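Local coordinates for protein tylactone synthase starter module and modules 1 & 2 (Streptomyces fradiae, PDB 2Z5L) that acts as the first ketoreductase of the tylosin polyketide synthase, probably reducing a beta-keto group of the growing polyketide and setting the chirality of the resulting alcohol, at residues 26-31 against 468-473; 162-167 against 361-366; 410-415 against 472-477; 416-419 against 424-427; 428-433 against 462-467. All blocks are in the same frame, centred on the assembly; numbering follows the deposited sequence.

Contact 1 (26-31 against 468-473); sequences AWRYRV and MGRNDV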
# COMPACT_ATOMS: atom_id res chain seq x y z
N ALA A 26 21.22 3.06 5.37
CA ALA A 26 21.31 1.79 4.68
C ALA A 26 19.96 1.06 4.72
O ALA A 26 19.85 -0.07 4.24
CB ALA A 26 22.39 0.91 5.32
N TRP A 27 18.95 1.72 5.29
CA TRP A 27 17.62 1.15 5.40
C TRP A 27 16.65 1.87 4.49
O TRP A 27 15.48 1.50 4.41
CB TRP A 27 17.10 1.26 6.84
CG TRP A 27 17.90 0.49 7.86
CD1 TRP A 27 18.86 -0.44 7.61
CD2 TRP A 27 17.77 0.57 9.29
NE1 TRP A 27 19.34 -0.95 8.80
CE2 TRP A 27 18.69 -0.34 9.84
CE3 TRP A 27 16.97 1.33 10.16
CZ2 TRP A 27 18.84 -0.53 11.22
CZ3 TRP A 27 17.11 1.15 11.54
CH2 TRP A 27 18.04 0.22 12.05
N ARG A 28 17.13 2.90 3.80
CA ARG A 28 16.28 3.69 2.92
C ARG A 28 16.15 3.16 1.49
O ARG A 28 17.14 3.04 0.77
CB ARG A 28 16.79 5.13 2.88
CG ARG A 28 16.71 5.88 4.20
CD ARG A 28 17.46 7.18 4.10
NE ARG A 28 17.04 7.94 2.93
CZ ARG A 28 15.91 8.63 2.85
NH1 ARG A 28 15.09 8.66 3.89
NH2 ARG A 28 15.59 9.26 1.72
N TYR A 29 14.92 2.86 1.09
CA TYR A 29 14.66 2.37 -0.26
C TYR A 29 13.49 3.13 -0.86
O TYR A 29 12.74 3.82 -0.15
CB TYR A 29 14.33 0.88 -0.24
CG TYR A 29 15.37 0.01 0.43
CD1 TYR A 29 15.43 -0.08 1.82
CD2 TYR A 29 16.26 -0.75 -0.33
CE1 TYR A 29 16.36 -0.91 2.43
CE2 TYR A 29 17.20 -1.58 0.28
CZ TYR A 29 17.24 -1.66 1.66
OH TYR A 29 18.13 -2.52 2.28
N ARG A 30 13.32 3.01 -2.17
CA ARG A 30 12.24 3.70 -2.84
C ARG A 30 11.79 2.95 -4.08
O ARG A 30 12.43 1.99 -4.50
CB ARG A 30 12.67 5.13 -3.21
CG ARG A 30 13.66 5.23 -4.37
CD ARG A 30 14.06 6.68 -4.65
NE ARG A 30 13.01 7.63 -4.27
CZ ARG A 30 12.98 8.30 -3.11
NH1 ARG A 30 13.94 8.12 -2.22
NH2 ARG A 30 11.98 9.13 -2.84
N VAL A 31 10.69 3.40 -4.67
CA VAL A 31 10.17 2.75 -5.86
C VAL A 31 10.42 3.58 -7.10
O VAL A 31 10.00 4.73 -7.20
CB VAL A 31 8.66 2.47 -5.74
CG1 VAL A 31 8.14 1.87 -7.04
CG2 VAL A 31 8.40 1.52 -4.58
N MET A 468 12.23 13.20 7.01
CA MET A 468 11.48 14.46 7.05
C MET A 468 12.39 15.64 6.70
O MET A 468 11.93 16.66 6.19
CB MET A 468 10.84 14.66 8.42
CG MET A 468 9.60 13.80 8.67
SD MET A 468 9.00 14.01 10.37
CE MET A 468 7.89 15.44 10.15
N GLY A 469 13.68 15.48 6.97
CA GLY A 469 14.63 16.53 6.65
C GLY A 469 14.76 16.62 5.13
O GLY A 469 14.67 17.70 4.56
N ARG A 470 14.98 15.48 4.49
CA ARG A 470 15.13 15.43 3.04
C ARG A 470 13.86 15.88 2.34
O ARG A 470 13.85 16.18 1.14
CB ARG A 470 15.45 14.00 2.59
CG ARG A 470 16.79 13.46 3.04
CD ARG A 470 16.99 12.08 2.46
NE ARG A 470 16.64 12.05 1.04
CZ ARG A 470 17.41 12.51 0.06
NH1 ARG A 470 18.59 13.04 0.34
NH2 ARG A 470 17.00 12.45 -1.21
N ASN A 471 12.78 15.91 3.12
CA ASN A 471 11.45 16.28 2.65
C ASN A 471 10.93 15.21 1.69
O ASN A 471 10.35 15.53 0.66
CB ASN A 471 11.45 17.63 1.95
CG ASN A 471 10.28 18.49 2.38
OD1 ASN A 471 9.23 18.52 1.71
ND2 ASN A 471 10.44 19.22 3.48
N ASP A 472 11.16 13.95 2.03
CA ASP A 472 10.70 12.85 1.19
C ASP A 472 9.18 12.84 1.03
O ASP A 472 8.45 13.40 1.85
CB ASP A 472 11.11 11.50 1.78
CG ASP A 472 12.61 11.31 1.87
OD1 ASP A 472 13.30 11.44 0.84
OD2 ASP A 472 13.08 11.01 2.99
N VAL A 473 8.73 12.20 -0.05
CA VAL A 473 7.31 12.05 -0.33
C VAL A 473 6.99 10.62 0.11
O VAL A 473 6.12 10.40 0.94
CB VAL A 473 7.00 12.24 -1.83
CG1 VAL A 473 5.56 11.83 -2.14
CG2 VAL A 473 7.19 13.72 -2.21
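Arg28, on strand 28-35, the first strand of the chain, grips the carboxylate of Asp472 end-on, in a salt bridge made just beyond helix 457-470. That helix finishes in a Schellman motif with Asn471, at positive phi, as its C-prime residue, and the aspartate follows directly. NH1 of Arg28 lies 3.2 Å from OD2 of Asp472, while NH2 of Arg28 is 3.3 Å from OD1 of Asp472; NH2 adds a weak bond to OD2. Both oxygens lie in the guanidinium plane and are met on their syn sides, but the two flat groups are turned 23° from one another, so the fork is slightly twisted. The long Arg28 chain keeps CG next to the backbone N and bends at chi3 (51°), which brings two nitrogens to bear on the acid. Its remaining NE donates to the carbonyl of Ala249, and together these bonds fix the rotation of the guanidinium.

Arg470, also bent at chi3, approaches obliquely, its guanidinium plane 55° from that of Arg28. From NE it sends a weak 3.4 Å bond to OD1 of Asp472, completing a salt-bridge network. Aspartate suits this place because its short carboxylate offers two oxygens to two arginines. NE of Arg470 and NH2 of Arg28 are 3.1 Å apart but are both donors, so no bond joins them; the shared carboxylate probably offsets the like charges. The aliphatic part of Arg470 meanwhile covers one face of the Arg28 guanidinium, with CD of Arg470 resting 3.2 Å from NH2 of Arg28, out toward the rim.

Contact 2 (162-167 against 361-366); sequences GAQLWG and TVRGAK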
# COMPACT_ATOMS: atom_id res chain seq x y z
N GLY A 162 -6.87 2.62 -7.70
CA GLY A 162 -5.82 1.85 -8.37
C GLY A 162 -4.63 1.50 -7.50
O GLY A 162 -4.07 0.41 -7.61
N ALA A 163 -4.20 2.44 -6.65
CA ALA A 163 -3.05 2.19 -5.77
C ALA A 163 -3.31 1.03 -4.81
O ALA A 163 -2.42 0.25 -4.50
CB ALA A 163 -2.71 3.46 -4.99
N GLN A 164 -4.55 0.94 -4.33
CA GLN A 164 -4.94 -0.13 -3.41
C GLN A 164 -4.78 -1.52 -4.02
O GLN A 164 -4.26 -2.44 -3.37
CB GLN A 164 -6.39 0.05 -2.98
CG GLN A 164 -6.62 1.13 -1.93
CD GLN A 164 -8.01 1.02 -1.32
OE1 GLN A 164 -8.42 -0.07 -0.91
NE2 GLN A 164 -8.75 2.13 -1.25
N LEU A 165 -5.24 -1.66 -5.26
CA LEU A 165 -5.18 -2.92 -6.00
C LEU A 165 -3.74 -3.39 -6.22
O LEU A 165 -3.44 -4.58 -6.15
CB LEU A 165 -5.88 -2.77 -7.36
CG LEU A 165 -7.10 -3.64 -7.69
CD1 LEU A 165 -7.36 -3.56 -9.20
CD2 LEU A 165 -6.85 -5.09 -7.29
N TRP A 166 -2.85 -2.45 -6.52
CA TRP A 166 -1.46 -2.85 -6.72
C TRP A 166 -0.93 -3.38 -5.40
O TRP A 166 -0.21 -4.37 -5.38
CB TRP A 166 -0.63 -1.67 -7.21
CG TRP A 166 -0.75 -1.46 -8.68
CD1 TRP A 166 -1.88 -1.09 -9.38
CD2 TRP A 166 0.28 -1.63 -9.65
NE1 TRP A 166 -1.60 -1.03 -10.73
CE2 TRP A 166 -0.28 -1.35 -10.92
CE3 TRP A 166 1.64 -1.99 -9.57
CZ2 TRP A 166 0.46 -1.43 -12.10
CZ3 TRP A 166 2.37 -2.06 -10.75
CH2 TRP A 166 1.78 -1.78 -11.99
N GLY A 167 -1.34 -2.74 -4.30
CA GLY A 167 -0.91 -3.18 -3.00
C GLY A 167 -1.35 -4.61 -2.75
O GLY A 167 -0.55 -5.47 -2.37
N THR A 361 -12.42 -3.20 8.46
CA THR A 361 -11.88 -2.98 9.79
C THR A 361 -10.43 -2.52 9.68
O THR A 361 -9.98 -1.66 10.43
CB THR A 361 -11.98 -4.27 10.61
OG1 THR A 361 -13.36 -4.58 10.83
CG2 THR A 361 -11.27 -4.12 11.93
N VAL A 362 -9.72 -3.08 8.71
CA VAL A 362 -8.32 -2.73 8.53
C VAL A 362 -8.10 -1.35 7.93
O VAL A 362 -7.20 -0.61 8.35
CB VAL A 362 -7.61 -3.79 7.68
CG1 VAL A 362 -6.17 -3.34 7.34
CG2 VAL A 362 -7.58 -5.09 8.45
N ARG A 363 -8.93 -0.97 6.96
CA ARG A 363 -8.74 0.35 6.36
C ARG A 363 -9.36 1.49 7.16
O ARG A 363 -8.90 2.63 7.08
CB ARG A 363 -9.26 0.37 4.92
CG ARG A 363 -10.74 0.23 4.76
CD ARG A 363 -11.03 -0.09 3.30
NE ARG A 363 -10.43 0.92 2.43
CZ ARG A 363 -10.96 2.11 2.20
NH1 ARG A 363 -12.10 2.44 2.79
NH2 ARG A 363 -10.35 2.99 1.41
N GLY A 364 -10.38 1.17 7.95
CA GLY A 364 -11.03 2.20 8.75
C GLY A 364 -10.10 3.21 9.41
O GLY A 364 -10.07 4.39 9.04
N ALA A 365 -9.34 2.75 10.40
CA ALA A 365 -8.42 3.64 11.12
C ALA A 365 -7.29 4.18 10.26
O ALA A 365 -6.90 5.36 10.37
CB ALA A 365 -7.84 2.92 12.33
N LYS A 366 -6.75 3.31 9.42
CA LYS A 366 -5.64 3.69 8.56
C LYS A 366 -6.06 4.62 7.42
O LYS A 366 -5.78 5.83 7.45
CB LYS A 366 -4.97 2.43 8.03
CG LYS A 366 -3.64 2.64 7.35
CD LYS A 366 -2.80 1.39 7.55
CE LYS A 366 -2.09 1.44 8.89
NZ LYS A 366 -0.88 2.28 8.82
O HOH W 1 -7.88 0.02 1.94
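The amide of Gln164 and the guanidinium of Arg363 lie in nearly parallel planes, 14° apart, yet they do not stack: the amide nitrogen approaches the guanidinium obliquely. At the edge of the guanidinium, in its plane, sits a water molecule. NE of Arg363 donates to this water over 2.7 Å, and the water in turn gives a weak bond of 2.9 Å to OE1 of Gln164. No hydrogen bond joins the two side chains directly, since NE2 of Gln164 and NH2 of Arg363, 3.2 Å apart, are both donors. The water therefore joins groups whose donor and acceptor, NE of Arg363 and OE1 of Gln164, are themselves 4.0 Å apart.

The torsions explain the meeting. Arg363 holds CG between its backbone N and carbonyl carbon (chi1 67°) and bends at chi3, whereas Gln164 is extended beyond CG; the two chains cross at about a right angle. Glutamine suits the position because its amide works both ways: OE1 accepts from the water while NE2 donates to OD1 of Asp160, which settles how the amide is flipped.

Both residues are buried between helix 160-175 and helix 356-376, whose backbones stay well apart. Helix 119-135 covers both side chains through Thr119, and helix 402-419 adds Ala410 against Gln164. The contact thus lies among four helices, consistent with a seam between the two Rossmann-like halves of a polyketide synthase ketoreductase.

Contact 3 (410-415 against 472-477); sequences ALDALA and DVCVTV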
# COMPACT_ATOMS: atom_id res chain seq x y z
N ALA A 410 -2.61 2.85 -0.04
CA ALA A 410 -3.40 4.08 -0.15
C ALA A 410 -2.84 5.28 0.60
O ALA A 410 -3.06 6.44 0.20
CB ALA A 410 -4.85 3.84 0.30
N LEU A 411 -2.17 5.04 1.72
CA LEU A 411 -1.58 6.14 2.47
C LEU A 411 -0.51 6.78 1.59
O LEU A 411 -0.40 8.00 1.54
CB LEU A 411 -0.94 5.63 3.77
CG LEU A 411 -1.88 5.22 4.91
CD1 LEU A 411 -1.08 4.73 6.11
CD2 LEU A 411 -2.76 6.41 5.30
N ASP A 412 0.27 5.95 0.91
CA ASP A 412 1.33 6.43 0.03
C ASP A 412 0.80 7.30 -1.12
O ASP A 412 1.34 8.38 -1.38
CB ASP A 412 2.15 5.26 -0.53
CG ASP A 412 2.69 4.34 0.56
OD1 ASP A 412 2.81 4.77 1.73
OD2 ASP A 412 3.03 3.18 0.26
N ALA A 413 -0.25 6.84 -1.78
CA ALA A 413 -0.82 7.60 -2.90
C ALA A 413 -1.30 8.97 -2.44
O ALA A 413 -1.16 9.96 -3.16
CB ALA A 413 -1.98 6.81 -3.53
N LEU A 414 -1.89 9.01 -1.24
CA LEU A 414 -2.38 10.24 -0.66
C LEU A 414 -1.21 11.21 -0.47
O LEU A 414 -1.35 12.41 -0.69
CB LEU A 414 -3.06 9.97 0.68
CG LEU A 414 -3.48 11.20 1.50
CD1 LEU A 414 -4.61 11.95 0.81
CD2 LEU A 414 -3.93 10.76 2.89
N ALA A 415 -0.06 10.67 -0.09
CA ALA A 415 1.12 11.49 0.11
C ALA A 415 1.49 12.13 -1.22
O ALA A 415 1.67 13.35 -1.31
CB ALA A 415 2.28 10.63 0.62
N ASP A 472 11.16 13.95 2.03
CA ASP A 472 10.70 12.85 1.19
C ASP A 472 9.18 12.84 1.03
O ASP A 472 8.45 13.40 1.85
CB ASP A 472 11.11 11.50 1.78
CG ASP A 472 12.61 11.31 1.87
OD1 ASP A 472 13.30 11.44 0.84
OD2 ASP A 472 13.08 11.01 2.99
N VAL A 473 8.73 12.20 -0.05
CA VAL A 473 7.31 12.05 -0.33
C VAL A 473 6.99 10.62 0.11
O VAL A 473 6.12 10.40 0.94
CB VAL A 473 7.00 12.24 -1.83
CG1 VAL A 473 5.56 11.83 -2.14
CG2 VAL A 473 7.19 13.72 -2.21
N CYS A 474 7.70 9.65 -0.46
CA CYS A 474 7.51 8.26 -0.07
C CYS A 474 8.88 7.61 -0.02
O CYS A 474 9.71 7.80 -0.91
CB CYS A 474 6.63 7.48 -1.05
SG CYS A 474 4.85 7.78 -0.88
N VAL A 475 9.11 6.86 1.04
CA VAL A 475 10.37 6.17 1.19
C VAL A 475 10.11 4.95 2.03
O VAL A 475 9.20 4.95 2.86
CB VAL A 475 11.42 7.08 1.89
CG1 VAL A 475 10.94 7.47 3.28
CG2 VAL A 475 12.76 6.36 1.96
N THR A 476 10.89 3.91 1.79
CA THR A 476 10.78 2.67 2.54
C THR A 476 11.97 2.61 3.47
O THR A 476 13.12 2.62 3.03
CB THR A 476 10.83 1.41 1.62
OG1 THR A 476 9.72 1.41 0.72
CG2 THR A 476 10.79 0.14 2.45
N VAL A 477 11.69 2.59 4.76
CA VAL A 477 12.76 2.50 5.75
C VAL A 477 12.66 1.12 6.36
O VAL A 477 11.81 0.88 7.21
CB VAL A 477 12.59 3.56 6.86
CG1 VAL A 477 13.70 3.40 7.89
CG2 VAL A 477 12.62 4.96 6.26
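Cys474 points its side chain from strand 474-477 toward helix 402-419, where it meets Asp412 and Ala415, residues three apart on the helix. This is helix-on-sheet packing of the Rossmann fold of the short-chain dehydrogenase/reductase family. The sulfur, placed beside its backbone N (chi1 -78°), lies against the side of the helix, with SG of Cys474 3.7 Å from CB of Asp412 and 4.1 Å from CB of Ala415. Cysteine serves well here, small enough for strand and helix to approach closely yet polarisable and apolar.

Asp412 offers Cys474 only its flank. Its carboxylate has other business, OD1 accepting from the hydroxyls of Ser427 on the adjacent strand 426-430 and Ser390 on strand 386-391 beyond it, so that methylene and backbone are what the sulfur feels.

One turn on, Ala415 directs its methyl toward the start of the strand. Having no longer side chain, it lets the backbone come near: CB of Ala415 is 3.9 Å from O of Val473. Val473, just ahead of the strand, brings CG1 4.5 Å from CB of Ala415. The sulfur's nearest approach is to the helix backbone, SG of Cys474 standing 3.6 Å from O of Asp412.

Contact 4 (416-419 against 424-427); sequences ERRR and PATS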
# COMPACT_ATOMS: atom_id res chain seq x y z
N GLU A 416 1.59 11.30 -2.26
CA GLU A 416 1.93 11.75 -3.60
C GLU A 416 0.94 12.80 -4.09
O GLU A 416 1.34 13.87 -4.55
CB GLU A 416 1.95 10.58 -4.60
CG GLU A 416 2.92 9.47 -4.24
CD GLU A 416 3.24 8.54 -5.41
OE1 GLU A 416 3.90 8.98 -6.37
OE2 GLU A 416 2.83 7.36 -5.37
N ARG A 417 -0.35 12.50 -3.99
CA ARG A 417 -1.34 13.46 -4.44
C ARG A 417 -1.26 14.78 -3.68
O ARG A 417 -1.49 15.85 -4.26
CB ARG A 417 -2.74 12.88 -4.33
CG ARG A 417 -2.99 11.71 -5.28
CD ARG A 417 -4.47 11.45 -5.42
NE ARG A 417 -5.12 11.23 -4.13
CZ ARG A 417 -5.04 10.10 -3.43
NH1 ARG A 417 -4.34 9.08 -3.89
NH2 ARG A 417 -5.68 9.98 -2.27
N ARG A 418 -0.95 14.71 -2.39
CA ARG A 418 -0.86 15.92 -1.57
C ARG A 418 0.28 16.85 -1.98
O ARG A 418 0.06 18.03 -2.23
CB ARG A 418 -0.67 15.57 -0.09
CG ARG A 418 -1.96 15.31 0.67
CD ARG A 418 -1.68 15.04 2.14
NE ARG A 418 -1.15 16.21 2.84
CZ ARG A 418 -1.91 17.21 3.31
NH1 ARG A 418 -3.22 17.18 3.14
NH2 ARG A 418 -1.34 18.23 3.94
N ARG A 419 1.48 16.29 -2.05
CA ARG A 419 2.65 17.07 -2.41
C ARG A 419 2.48 17.70 -3.78
O ARG A 419 2.60 18.91 -3.92
CB ARG A 419 3.88 16.18 -2.35
CG ARG A 419 4.26 15.77 -0.93
CD ARG A 419 4.93 16.93 -0.19
NE ARG A 419 6.30 17.11 -0.66
CZ ARG A 419 7.34 16.40 -0.24
NH1 ARG A 419 7.17 15.46 0.69
NH2 ARG A 419 8.53 16.60 -0.77
N PRO A 424 1.80 19.78 2.21
CA PRO A 424 2.85 19.01 2.89
C PRO A 424 2.38 17.58 3.13
O PRO A 424 1.19 17.33 3.33
CB PRO A 424 3.05 19.79 4.19
CG PRO A 424 1.66 20.28 4.49
CD PRO A 424 1.18 20.76 3.13
N ALA A 425 3.32 16.64 3.09
CA ALA A 425 3.01 15.23 3.29
C ALA A 425 4.25 14.35 3.11
O ALA A 425 5.06 14.60 2.23
CB ALA A 425 1.91 14.78 2.32
N THR A 426 4.36 13.33 3.95
CA THR A 426 5.48 12.38 3.91
C THR A 426 4.91 11.01 4.29
O THR A 426 4.18 10.89 5.28
CB THR A 426 6.58 12.76 4.94
OG1 THR A 426 6.90 14.15 4.81
CG2 THR A 426 7.82 11.93 4.70
N SER A 427 5.23 9.97 3.52
CA SER A 427 4.73 8.62 3.80
C SER A 427 5.88 7.63 3.89
O SER A 427 6.61 7.42 2.92
CB SER A 427 3.75 8.18 2.71
OG SER A 427 3.20 6.90 2.99
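Arg418 and Arg419, at the end of helix 402-419, reach two successive carbonyls of the segment 424-427, and hydrogen bonds tie the two segments together. Arg418 works side-on: NE of Arg418 is 2.6 Å from O of Pro424 (N-H...O 145°) and NH2 of Arg418 2.8 Å from the same O of Pro424 (136°). One oxygen thus takes two donors. It lies in the guanidinium plane; seen from the carbonyl, NH2 is in plane and NE tilted out of it. Arg419 uses a single nitrogen: NH1 of Arg419 is 2.8 Å from O of Ala425 (156°), nearly along the C=O axis. Its chain, bent at both chi2 and chi3, curls back to bring the guanidinium edge there. NH1 of Arg419 also bonds O of Asp472, and NH2 bonds O of Asn471. Arginine suits such work: several N-H donors, spread over a flat group on a long chain, let one residue serve more than one backbone carbonyl.

Close van der Waals packing accompanies these bonds. CB of Ala425 lies 3.6 Å from CB of Arg418, an apolar touch, and 3.4 Å from NE of Arg418; a small residue allows the chain to pass this closely. Pro424 adds CD, 3.7 Å from NH2 of Arg418.

Arg418 also makes a cation-pi contact with Phe386 and a hydrogen bond from NH1 to ND1 of His374. The whole forms the tight return of a beta-alpha-beta unit, in which strand 386-391 leads through helix 402-419 to strand 426-430, and Asn471 and Asp472 lie alongside, ahead of strand 474-477.

Contact 5 (428-433 against 462-467); sequences VAWGLW and DALLGA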
# COMPACT_ATOMS: atom_id res chain seq x y z
N VAL A 428 6.06 7.03 5.07
CA VAL A 428 7.14 6.07 5.27
C VAL A 428 6.63 4.64 5.41
O VAL A 428 5.82 4.35 6.28
CB VAL A 428 7.97 6.42 6.53
CG1 VAL A 428 9.18 5.52 6.61
CG2 VAL A 428 8.39 7.88 6.50
N ALA A 429 7.11 3.76 4.53
CA ALA A 429 6.72 2.36 4.54
C ALA A 429 7.67 1.61 5.48
O ALA A 429 8.71 1.10 5.06
CB ALA A 429 6.79 1.78 3.13
N TRP A 430 7.29 1.53 6.75
CA TRP A 430 8.12 0.90 7.76
C TRP A 430 8.26 -0.61 7.61
O TRP A 430 7.46 -1.27 6.95
CB TRP A 430 7.57 1.22 9.16
CG TRP A 430 7.60 2.68 9.48
CD1 TRP A 430 6.57 3.57 9.35
CD2 TRP A 430 8.75 3.45 9.87
NE1 TRP A 430 7.01 4.84 9.63
CE2 TRP A 430 8.34 4.80 9.95
CE3 TRP A 430 10.08 3.14 10.15
CZ2 TRP A 430 9.21 5.83 10.30
CZ3 TRP A 430 10.96 4.17 10.51
CH2 TRP A 430 10.51 5.50 10.57
N GLY A 431 9.31 -1.12 8.24
CA GLY A 431 9.58 -2.54 8.25
C GLY A 431 9.20 -2.94 9.65
O GLY A 431 8.38 -2.26 10.27
N LEU A 432 9.77 -4.03 10.16
CA LEU A 432 9.48 -4.49 11.51
C LEU A 432 9.99 -3.51 12.56
O LEU A 432 11.14 -3.07 12.49
CB LEU A 432 10.12 -5.85 11.76
CG LEU A 432 9.62 -6.98 10.86
CD1 LEU A 432 10.45 -8.26 11.12
CD2 LEU A 432 8.17 -7.22 11.16
N TRP A 433 9.14 -3.18 13.54
CA TRP A 433 9.51 -2.26 14.61
C TRP A 433 10.04 -2.92 15.87
O TRP A 433 9.39 -3.77 16.47
CB TRP A 433 8.32 -1.37 15.00
CG TRP A 433 8.28 -0.08 14.24
CD1 TRP A 433 8.05 0.08 12.91
CD2 TRP A 433 8.50 1.23 14.78
NE1 TRP A 433 8.11 1.41 12.57
CE2 TRP A 433 8.39 2.14 13.70
CE3 TRP A 433 8.78 1.73 16.06
CZ2 TRP A 433 8.55 3.52 13.86
CZ3 TRP A 433 8.94 3.10 16.22
CH2 TRP A 433 8.82 3.98 15.12
N ASP A 462 14.87 8.26 14.31
CA ASP A 462 15.89 9.10 13.68
C ASP A 462 15.70 9.08 12.17
O ASP A 462 15.78 10.11 11.50
CB ASP A 462 17.31 8.61 13.99
CG ASP A 462 17.66 8.71 15.47
OD1 ASP A 462 17.15 9.63 16.15
OD2 ASP A 462 18.47 7.87 15.94
N ALA A 463 15.45 7.88 11.65
CA ALA A 463 15.23 7.69 10.22
C ALA A 463 14.05 8.54 9.77
O ALA A 463 14.04 9.10 8.67
CB ALA A 463 14.98 6.23 9.92
N LEU A 464 13.05 8.65 10.65
CA LEU A 464 11.86 9.45 10.34
C LEU A 464 12.28 10.91 10.24
O LEU A 464 12.03 11.57 9.23
CB LEU A 464 10.81 9.29 11.45
CG LEU A 464 9.56 10.18 11.34
CD1 LEU A 464 8.86 9.90 10.04
CD2 LEU A 464 8.64 9.91 12.52
N LEU A 465 12.91 11.40 11.30
CA LEU A 465 13.37 12.78 11.33
C LEU A 465 14.32 13.04 10.16
O LEU A 465 14.32 14.13 9.57
CB LEU A 465 14.07 13.07 12.66
CG LEU A 465 13.15 12.89 13.89
CD1 LEU A 465 13.87 13.38 15.14
CD2 LEU A 465 11.86 13.67 13.68
N GLY A 466 15.10 12.02 9.80
CA GLY A 466 16.03 12.16 8.69
C GLY A 466 15.28 12.26 7.36
O GLY A 466 15.61 13.08 6.51
N ALA A 467 14.28 11.42 7.20
CA ALA A 467 13.48 11.41 5.99
C ALA A 467 12.74 12.72 5.88
O ALA A 467 12.61 13.29 4.79
CB ALA A 467 12.49 10.24 6.02
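Leu464 swings CG anti to its backbone N (chi1 174°), which, with chi2 at 59°, brings CD1 toward Val428 and Trp430. Trp430 puts CG beside its backbone N, and with chi2 at 96° the indole stands crosswise to the side-chain stem and presents its benzene edge to the helix. Val428 turns CG2 the same way, next to its backbone N, while its CG1 goes anti to that nitrogen.

Three apolar groups then close on one another. The ring atom CH2 of Trp430 lies 3.9 Å from CB of Leu464, which sits in the plane of the indole at its edge, and the two side chains cross at about a right angle. CD1 of Leu464 fits into the corner between the strand residues, 4.1 Å from CZ2 of Trp430 and 4.1 Å from CG2 of Val428. Leucine suits the place because its branch can touch both neighbours at once; the beta-branched valine is at home on a strand, and its two methyls face different partners. CG1 of Val428 stands 3.5 Å above one face of the Trp430 ring, offset toward the rim. Over the opposite face comes NE1 of Trp433, 3.0 Å above the plane and likewise toward the rim, so the broad indole is held between neighbours from its own segment while its edge serves the helix.

Val477 and Phe389, from the strands on either side, continue the apolar layer. Here helix 457-470 packs on strand 426-430 before the chain enters the parallel strand 474-477: a beta-alpha-beta crossover of the Rossmann fold.

Contacts 1, 3, 4 and 5 gather round neighbouring strands 28-35, 474-477 and 426-430, while contact 2 lies between helices, its centre 22 Å from that of contact 1. Contacts 3 and 4 share helix 402-419; contacts 1 and 5 share helix 457-470. The centres of contacts 1 and 5 are 8 Å apart. Along the chain, contacts 2, 4 and 5 are nested in that order inside contact 1, while contacts 1 and 3 end on the same stretch, with Asp472 and Val473 in both. The N-terminal strand is thus built in beside the last strand of the Rossmann-like ketoreductase core, and contact 2 joins helix 356-376 of that core to helix 160-175, both its segments also touching helix 402-419.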